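Local atomic coordinates of octenoyl-CoA reductase/carboxylase (Streptomyces sp., PDB entry 4A0S), a protein that reductively carboxylates 2-octenoyl-CoA using NADPH, providing an unusual extender unit for cinnabaramide polyketide biosynthesis. Residues H190-W193 / E194-A197; P285-V288 / V289-R293; A396-V399 / V400-R404. All coordinates share one frame; numbering follows the deposited sequence.

Interaction 1 of 3, residues H190-W193 / E194-A197; sequences HLTW and EEAA
Ala196 N donates to Thr192 O (2.9 Å) and Ala197 N to Trp193 O, the first helical bonds formed as the chain turns from an extended approach at Leu191 and Thr192 into helix 193-197. Across this turn the side chains of Thr192 and Glu195 each serve the other's backbone. Thr192 OG1, set between the backbone N and the carbonyl carbon (chi1 66°), accepts from Glu195 N at 3.1 Å. In return Glu195, extended beyond CG, brings OE1 to 2.8 Å from Thr192 N. This second bond is nearly straight, 167° at the hydrogen, although the N-H arrives from above the carboxylate plane. Glu195 OE2 is engaged as well, in a salt bridge with Arg428 and a hydrogen bond with Asn437. Leu191 lies obliquely across Glu195, with CD2 3.5 Å from OE1, while its CD1 rests on Ala196 CA (3.8 Å). Glu194 bends at chi2, placing CD 3.2 Å from Thr192 OG1; its OE2 takes a hydrogen bond from Gly419 N. The Trp193 indole heads elsewhere, to a cation-pi contact with Lys187. Reciprocal side chain-to-backbone bonds between the N-cap Thr192 and Glu195, three residues on, are those of a capping box, here starting a buried helix.

Interaction 2 of 3, residues P285-V288 / V289-R293; sequences PRRV and VETGR. With CO8 (octanoyl-coenzyme A), chain L.
Phosphate oxygen O8A of octanoyl-coenzyme A is gripped by Arg286 and Arg293, seven residues apart on one face of helix 285-303. Arg293 does most of the work: NH2 lies 2.6 Å from O8A and NH1 also donates to it, with the oxygen in the guanidinium plane. Arg286 adds a weak bond from NH1 to O8A and a firmer one from NH2 to O7A of the same 3'-phosphate (3.1 Å). Weak bonds from Arg293 NH2 to O4A and O3A extend the grip to the pyrophosphate. The two guanidinium planes stand 73° apart, so each presents an edge to the phosphate from its own direction. Arg286, with CG trans to the backbone N (chi1 -177°) and the chain bent at chi2, crosses Glu290, whose CG lies over one face of its guanidinium. Glu290 OE1 is 4.0 Å from Arg286 NE but well out of the guanidinium plane, leaving only attraction between charges. On another side of the helix, Thr291 N and OG1 reach Arg287 O from opposite faces of its carbonyl, OG1 at 2.8 Å. His91 of the second subunit and Tyr349 also bind the coenzyme. Two positive side chains converging on one phosphate would favour its fully ionised form and are consistent with recognition of the 3'-phosphate of coenzyme A.

Interaction 3 of 3, residues A396-V399 / V400-R404; sequences ACRV and VQTSR
Arg398 NH1 donates to Gln401 OE1 at 2.9 Å, one turn along helix 393-401. The oxygen sits in the guanidinium plane, but the donor stands above the plane of the amide, the two groups being turned 78° apart. Asp43 takes Arg398 NH2 in a salt bridge, and Gln401 is held further by Lys44 O and Val46 N. Thr402 N bonds to Arg398 O (2.7 Å), and its methyl CG2 lies over one face of the Arg398 guanidinium, 3.6 Å from NE. With its hydroxyl between the backbone N and the carbonyl carbon (chi1 55°), Thr402 has OG1 near both Arg398 O and Val399 O. A leucine in place of Arg398 would probably leave Asp43 without its counter-charge and take one bond from Gln401. Farther on, Arg404 N meets Val399 O almost straight (3.0 Å, 175°) and Ser403 N bonds to Val400 O, a Schellman motif with Ser403 as its C-prime residue. Val399 CG1 packs on Arg404 CB at 4.1 Å, and Val400 sits against Tyr76 and Val79. This ending satisfies carbonyls of the last turn and places Ser403, whose OG bonds Lys257, beside the bound NADP; the positive Lys257 would probably draw on that hydroxyl's lone pairs.

From the N terminus the three contacts come in series, neither nested nor crossing, and each closes just a turn or so of helix. Interaction 1 starts helix 193-197 after strand 184-186 and lies against strands 64-73 and 384-389 and helix 425-431. Interaction 2 follows at the start of helix 285-303, in the zinc-binding dehydrogenase region with its six-stranded parallel sheet, about 42 Å from interaction 1 between centres and across the chain's centre from it. Interaction 3 ends helix 393-401, within the unit of strand 384-389, that helix and strand 408-412. Strand 384-389 thus meets both interactions 1 and 3, whose nearest atoms are about 11 Å apart.

Interaction 1 of 3, residues H190-W193 / E194-A197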
loop_
_atom_site.group_PDB
_atom_site.type_symbol
_atom_site.label_atom_id
_atom_site.label_comp_id
_atom_site.label_asym_id
_atom_site.label_seq_id
_atom_site.Cartn_x
_atom_site.Cartn_y
_atom_site.Cartn_z
ATOM N N HIS A 190 7.147 5.190 33.253
ATOM C CA HIS A 190 7.711 4.146 34.079
ATOM C C HIS A 190 9.211 4.018 33.877
ATOM O O HIS A 190 9.839 3.157 34.469
ATOM C CB HIS A 190 7.060 2.829 33.709
ATOM C CG HIS A 190 7.333 2.422 32.295
ATOM N ND1 HIS A 190 6.665 2.974 31.222
ATOM C CD2 HIS A 190 8.231 1.555 31.776
ATOM C CE1 HIS A 190 7.119 2.441 30.105
ATOM N NE2 HIS A 190 8.065 1.570 30.411
ATOM N N LEU A 191 9.773 4.861 33.018
ATOM C CA LEU A 191 11.174 4.761 32.670
ATOM C C LEU A 191 11.988 5.808 33.391
ATOM O O LEU A 191 11.502 6.895 33.646
ATOM C CB LEU A 191 11.353 4.973 31.183
ATOM C CG LEU A 191 10.803 3.882 30.262
ATOM C CD1 LEU A 191 11.143 4.252 28.845
ATOM C CD2 LEU A 191 11.325 2.489 30.616
ATOM N N THR A 192 13.241 5.491 33.662
ATOM C CA THR A 192 14.159 6.473 34.176
ATOM C C THR A 192 14.533 7.383 33.012
ATOM O O THR A 192 14.264 7.064 31.846
ATOM C CB THR A 192 15.435 5.817 34.720
ATOM O OG1 THR A 192 16.150 5.221 33.637
ATOM C CG2 THR A 192 15.115 4.761 35.764
ATOM N N TRP A 193 15.170 8.503 33.314
ATOM C CA TRP A 193 15.580 9.439 32.278
ATOM C C TRP A 193 16.448 8.776 31.232
ATOM O O TRP A 193 16.179 8.875 30.022
ATOM C CB TRP A 193 16.324 10.614 32.882
ATOM C CG TRP A 193 15.500 11.412 33.775
ATOM C CD1 TRP A 193 15.645 11.529 35.126
ATOM C CD2 TRP A 193 14.361 12.209 33.420
ATOM N NE1 TRP A 193 14.689 12.359 35.630
ATOM C CE2 TRP A 193 13.882 12.792 34.608
ATOM C CE3 TRP A 193 13.705 12.498 32.208
ATOM C CZ2 TRP A 193 12.781 13.659 34.625
ATOM C CZ3 TRP A 193 12.614 13.354 32.225
ATOM C CH2 TRP A 193 12.151 13.912 33.426
ATOM N N GLU A 194 17.486 8.088 31.705
ATOM C CA GLU A 194 18.437 7.456 30.819
ATOM C C GLU A 194 17.766 6.340 29.999
ATOM O O GLU A 194 18.059 6.158 28.813
ATOM C CB GLU A 194 19.665 6.956 31.593
ATOM C CG GLU A 194 19.339 5.969 32.711
ATOM C CD GLU A 194 18.985 6.635 34.037
ATOM O OE1 GLU A 194 18.544 7.809 34.067
ATOM O OE2 GLU A 194 19.152 5.948 35.066
ATOM N N GLU A 195 16.837 5.618 30.610
ATOM C CA GLU A 195 16.099 4.577 29.886
ATOM C C GLU A 195 15.243 5.166 28.763
ATOM O O GLU A 195 15.202 4.641 27.644
ATOM C CB GLU A 195 15.178 3.844 30.840
ATOM C CG GLU A 195 15.858 2.814 31.712
ATOM C CD GLU A 195 14.998 2.446 32.902
ATOM O OE1 GLU A 195 13.840 2.883 32.952
ATOM O OE2 GLU A 195 15.483 1.707 33.783
ATOM N N ALA A 196 14.546 6.246 29.094
ATOM C CA ALA A 196 13.698 6.973 28.148
ATOM C C ALA A 196 14.534 7.563 26.995
ATOM O O ALA A 196 14.138 7.490 25.832
ATOM C CB ALA A 196 12.939 8.062 28.870
ATOM N N ALA A 197 15.709 8.092 27.336
ATOM C CA ALA A 197 16.610 8.770 26.400
ATOM C C ALA A 197 17.214 7.871 25.327
ATOM O O ALA A 197 17.518 8.345 24.230
ATOM C CB ALA A 197 17.734 9.446 27.165
#

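Interaction 2 of 3, residues P285-V288 / V289-R293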
loop_
_atom_site.group_PDB
_atom_site.type_symbol
_atom_site.label_atom_id
_atom_site.label_comp_id
_atom_site.label_asym_id
_atom_site.label_seq_id
_atom_site.Cartn_x
_atom_site.Cartn_y
_atom_site.Cartn_z
ATOM N N PRO A 285 32.195 -10.599 -5.718
ATOM C CA PRO A 285 30.833 -10.987 -6.097
ATOM C C PRO A 285 30.540 -12.470 -5.879
ATOM O O PRO A 285 29.471 -12.814 -5.364
ATOM C CB PRO A 285 30.779 -10.654 -7.591
ATOM C CG PRO A 285 31.773 -9.580 -7.763
ATOM C CD PRO A 285 32.884 -9.908 -6.822
ATOM N N ARG A 286 31.488 -13.327 -6.263
ATOM C CA ARG A 286 31.341 -14.768 -6.116
ATOM C C ARG A 286 31.142 -15.182 -4.665
ATOM O O ARG A 286 30.204 -15.920 -4.344
ATOM C CB ARG A 286 32.553 -15.506 -6.696
ATOM C CG ARG A 286 32.420 -17.027 -6.630
ATOM C CD ARG A 286 30.999 -17.438 -7.011
ATOM N NE ARG A 286 30.852 -18.869 -7.252
ATOM C CZ ARG A 286 29.757 -19.422 -7.769
ATOM N NH1 ARG A 286 28.719 -18.660 -8.104
ATOM N NH2 ARG A 286 29.699 -20.736 -7.958
ATOM N N ARG A 287 32.042 -14.711 -3.807
ATOM C CA ARG A 287 32.007 -15.003 -2.415
ATOM C C ARG A 287 30.757 -14.419 -1.771
ATOM O O ARG A 287 30.158 -15.081 -0.929
ATOM C CB ARG A 287 33.243 -14.449 -1.699
ATOM C CG ARG A 287 33.287 -14.775 -0.213
ATOM C CD ARG A 287 34.703 -14.959 0.275
ATOM N NE ARG A 287 35.333 -13.696 0.645
ATOM C CZ ARG A 287 35.305 -13.167 1.866
ATOM N NH1 ARG A 287 34.666 -13.776 2.857
ATOM N NH2 ARG A 287 35.916 -12.019 2.096
ATOM N N VAL A 288 30.280 -13.279 -2.289
ATOM C CA VAL A 288 29.026 -12.716 -1.790
ATOM C C VAL A 288 27.884 -13.669 -2.125
ATOM O O VAL A 288 27.045 -13.944 -1.270
ATOM C CB VAL A 288 28.752 -11.270 -2.293
ATOM C CG1 VAL A 288 27.365 -10.803 -1.880
ATOM C CG2 VAL A 288 29.787 -10.312 -1.735
ATOM N N VAL A 289 27.876 -14.208 -3.344
ATOM C CA VAL A 289 26.823 -15.149 -3.741
ATOM C C VAL A 289 26.894 -16.424 -2.909
ATOM O O VAL A 289 25.892 -16.831 -2.308
ATOM C CB VAL A 289 26.839 -15.462 -5.262
ATOM C CG1 VAL A 289 25.890 -16.604 -5.595
ATOM C CG2 VAL A 289 26.452 -14.217 -6.060
ATOM N N GLU A 290 28.075 -17.040 -2.857
ATOM C CA GLU A 290 28.271 -18.254 -2.056
ATOM C C GLU A 290 27.833 -18.013 -0.617
ATOM O O GLU A 290 27.002 -18.744 -0.092
ATOM C CB GLU A 290 29.729 -18.716 -2.063
ATOM C CG GLU A 290 30.272 -19.156 -3.401
ATOM C CD GLU A 290 31.787 -19.273 -3.384
ATOM O OE1 GLU A 290 32.468 -18.257 -3.640
ATOM O OE2 GLU A 290 32.300 -20.370 -3.092
ATOM N N THR A 291 28.395 -16.975 -0.002
ATOM C CA THR A 291 28.099 -16.624 1.382
ATOM C C THR A 291 26.624 -16.287 1.575
ATOM O O THR A 291 26.007 -16.765 2.521
ATOM C CB THR A 291 28.987 -15.463 1.875
ATOM O OG1 THR A 291 30.362 -15.829 1.732
ATOM C CG2 THR A 291 28.706 -15.139 3.343
ATOM N N GLY A 292 26.066 -15.486 0.668
ATOM C CA GLY A 292 24.637 -15.175 0.686
ATOM C C GLY A 292 23.832 -16.454 0.716
ATOM O O GLY A 292 22.909 -16.608 1.520
ATOM N N ARG A 293 24.212 -17.383 -0.159
ATOM C CA ARG A 293 23.613 -18.709 -0.208
ATOM C C ARG A 293 23.741 -19.453 1.118
ATOM O O ARG A 293 22.763 -20.011 1.600
ATOM C CB ARG A 293 24.230 -19.533 -1.334
ATOM C CG ARG A 293 23.742 -19.157 -2.711
ATOM C CD ARG A 293 24.731 -19.600 -3.764
ATOM N NE ARG A 293 24.081 -19.857 -5.044
ATOM C CZ ARG A 293 24.730 -20.074 -6.182
ATOM N NH1 ARG A 293 26.058 -20.055 -6.209
ATOM N NH2 ARG A 293 24.052 -20.305 -7.295
HETATM N N1A CO8 L . 27.318 -24.092 -18.350
HETATM C C2A CO8 L . 26.555 -24.919 -17.639
HETATM N N3A CO8 L . 26.059 -24.565 -16.457
HETATM C C4A CO8 L . 26.321 -23.346 -15.942
HETATM C C5A CO8 L . 27.116 -22.458 -16.659
HETATM C C6A CO8 L . 27.620 -22.860 -17.895
HETATM N N6A CO8 L . 28.383 -22.044 -18.622
HETATM N N7A CO8 L . 27.220 -21.341 -15.942
HETATM C C8A CO8 L . 26.522 -21.516 -14.820
HETATM N N9A CO8 L . 25.976 -22.740 -14.808
HETATM C C1B CO8 L . 25.099 -23.314 -13.722
HETATM C C2B CO8 L . 25.793 -23.657 -12.394
HETATM O O2B CO8 L . 25.262 -24.892 -11.887
HETATM C C3B CO8 L . 25.411 -22.489 -11.481
HETATM O O3B CO8 L . 25.277 -22.923 -10.124
HETATM P P3B CO8 L . 26.240 -22.325 -8.968
HETATM O O7A CO8 L . 27.747 -22.608 -9.497
HETATM O O8A CO8 L . 26.034 -20.719 -8.996
HETATM O O9A CO8 L . 25.938 -22.930 -7.649
HETATM C C4B CO8 L . 24.029 -22.114 -11.984
HETATM O O4B CO8 L . 24.111 -22.270 -13.423
HETATM C C5B CO8 L . 23.686 -20.669 -11.549
HETATM O O5B CO8 L . 22.294 -20.345 -11.789
HETATM P P1A CO8 L . 21.093 -20.814 -10.772
HETATM O O1A CO8 L . 19.748 -20.067 -11.313
HETATM O O2A CO8 L . 20.938 -22.292 -10.703
HETATM O O3A CO8 L . 21.423 -20.210 -9.281
HETATM P P2A CO8 L . 20.640 -18.948 -8.591
HETATM O O4A CO8 L . 21.609 -18.513 -7.381
HETATM O O5A CO8 L . 19.235 -19.201 -8.136
HETATM O O6A CO8 L . 20.729 -17.721 -9.640
HETATM C CBP CO8 L . 19.913 -15.895 -11.028
HETATM C CCP CO8 L . 19.617 -16.840 -9.861
HETATM C CDP CO8 L . 21.125 -15.037 -10.632
HETATM C CEP CO8 L . 18.675 -15.010 -11.237
HETATM C CAP CO8 L . 20.230 -16.761 -12.283
HETATM O OAP CO8 L . 19.197 -17.746 -12.483
HETATM C C9P CO8 L . 20.323 -15.920 -13.560
HETATM O O9P CO8 L . 21.283 -15.169 -13.776
HETATM N N8P CO8 L . 19.272 -16.088 -14.363
HETATM C C7P CO8 L . 19.090 -15.363 -15.616
HETATM C C6P CO8 L . 18.741 -13.911 -15.272
HETATM C C5P CO8 L . 19.225 -13.013 -16.406
HETATM O O5P CO8 L . 20.384 -12.592 -16.436
HETATM N N4P CO8 L . 18.325 -12.769 -17.356
HETATM C C3P CO8 L . 16.950 -13.289 -17.310
HETATM C C2P CO8 L . 16.138 -12.557 -18.362
HETATM S S1P CO8 L . 15.568 -10.899 -17.802
HETATM C "C1'" CO8 L . 14.395 -10.722 -19.049
HETATM O "O1'" CO8 L . 14.761 -10.347 -20.167
HETATM C "C2'" CO8 L . 13.081 -11.076 -18.753
HETATM C "C3'" CO8 L . 12.061 -10.970 -19.694
HETATM C "C4'" CO8 L . 10.722 -11.264 -19.404
HETATM C "C5'" CO8 L . 10.444 -11.874 -18.025
HETATM C "C6'" CO8 L . 9.003 -12.411 -17.960
HETATM C "C7'" CO8 L . 8.897 -13.279 -16.717
HETATM C "C8'" CO8 L . 7.465 -13.754 -16.543
HETATM O O HOH W 1 32.434 -15.353 3.360
#

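Interaction 3 of 3, residues A396-V399 / V400-R404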
loop_
_atom_site.group_PDB
_atom_site.type_symbol
_atom_site.label_atom_id
_atom_site.label_comp_id
_atom_site.label_asym_id
_atom_site.label_seq_id
_atom_site.Cartn_x
_atom_site.Cartn_y
_atom_site.Cartn_z
ATOM N N ALA A 396 31.836 7.666 26.303
ATOM C CA ALA A 396 30.619 6.975 25.878
ATOM C C ALA A 396 30.602 6.870 24.366
ATOM O O ALA A 396 30.372 5.807 23.811
ATOM C CB ALA A 396 29.391 7.693 26.391
ATOM N N CYS A 397 30.891 7.985 23.707
ATOM C CA CYS A 397 30.976 8.045 22.256
ATOM C C CYS A 397 32.055 7.119 21.697
ATOM O O CYS A 397 31.810 6.352 20.760
ATOM C CB CYS A 397 31.239 9.475 21.827
ATOM S SG CYS A 397 30.769 9.774 20.151
ATOM N N ARG A 398 33.242 7.184 22.298
ATOM C CA ARG A 398 34.336 6.299 21.942
ATOM C C ARG A 398 33.907 4.847 22.092
ATOM O O ARG A 398 34.227 4.009 21.255
ATOM C CB ARG A 398 35.537 6.593 22.845
ATOM C CG ARG A 398 36.774 5.756 22.577
ATOM C CD ARG A 398 37.327 6.045 21.201
ATOM N NE ARG A 398 38.624 5.418 21.001
ATOM C CZ ARG A 398 39.222 5.289 19.820
ATOM N NH1 ARG A 398 38.630 5.732 18.716
ATOM N NH2 ARG A 398 40.410 4.702 19.745
ATOM N N VAL A 399 33.195 4.541 23.165
ATOM C CA VAL A 399 32.720 3.176 23.377
ATOM C C VAL A 399 31.941 2.702 22.159
ATOM O O VAL A 399 32.232 1.647 21.611
ATOM C CB VAL A 399 31.866 3.060 24.668
ATOM C CG1 VAL A 399 30.957 1.829 24.610
ATOM C CG2 VAL A 399 32.771 3.022 25.909
ATOM N N VAL A 400 30.961 3.502 21.739
ATOM C CA VAL A 400 30.163 3.190 20.560
ATOM C C VAL A 400 31.013 3.170 19.299
ATOM O O VAL A 400 30.887 2.271 18.484
ATOM C CB VAL A 400 28.976 4.166 20.394
ATOM C CG1 VAL A 400 28.264 3.937 19.031
ATOM C CG2 VAL A 400 28.015 3.982 21.549
ATOM N N GLN A 401 31.896 4.153 19.163
ATOM C CA GLN A 401 32.840 4.150 18.050
ATOM C C GLN A 401 33.624 2.846 17.948
ATOM O O GLN A 401 33.808 2.313 16.860
ATOM C CB GLN A 401 33.808 5.320 18.138
ATOM C CG GLN A 401 34.718 5.383 16.917
ATOM C CD GLN A 401 35.645 6.554 16.961
ATOM O OE1 GLN A 401 36.059 6.977 18.020
ATOM N NE2 GLN A 401 35.987 7.079 15.798
ATOM N N THR A 402 34.081 2.339 19.087
ATOM C CA THR A 402 34.937 1.162 19.099
ATOM C C THR A 402 34.111 -0.121 19.237
ATOM O O THR A 402 34.653 -1.193 19.460
ATOM C CB THR A 402 35.991 1.263 20.206
ATOM O OG1 THR A 402 35.323 1.490 21.444
ATOM C CG2 THR A 402 36.934 2.431 19.938
ATOM N N SER A 403 32.792 0.014 19.090
ATOM C CA SER A 403 31.865 -1.107 19.083
ATOM C C SER A 403 32.008 -1.967 20.340
ATOM O O SER A 403 31.897 -3.193 20.286
ATOM C CB SER A 403 32.007 -1.916 17.783
ATOM O OG SER A 403 31.086 -3.003 17.719
ATOM N N ARG A 404 32.211 -1.308 21.478
ATOM C CA ARG A 404 32.399 -2.002 22.739
ATOM C C ARG A 404 31.098 -2.142 23.504
ATOM O O ARG A 404 31.062 -2.756 24.571
ATOM C CB ARG A 404 33.429 -1.274 23.599
ATOM C CG ARG A 404 34.873 -1.438 23.110
ATOM C CD ARG A 404 35.829 -0.629 23.974
ATOM N NE ARG A 404 35.869 -1.099 25.355
ATOM C CZ ARG A 404 36.510 -2.190 25.759
ATOM N NH1 ARG A 404 37.157 -2.943 24.884
ATOM N NH2 ARG A 404 36.490 -2.545 27.041
#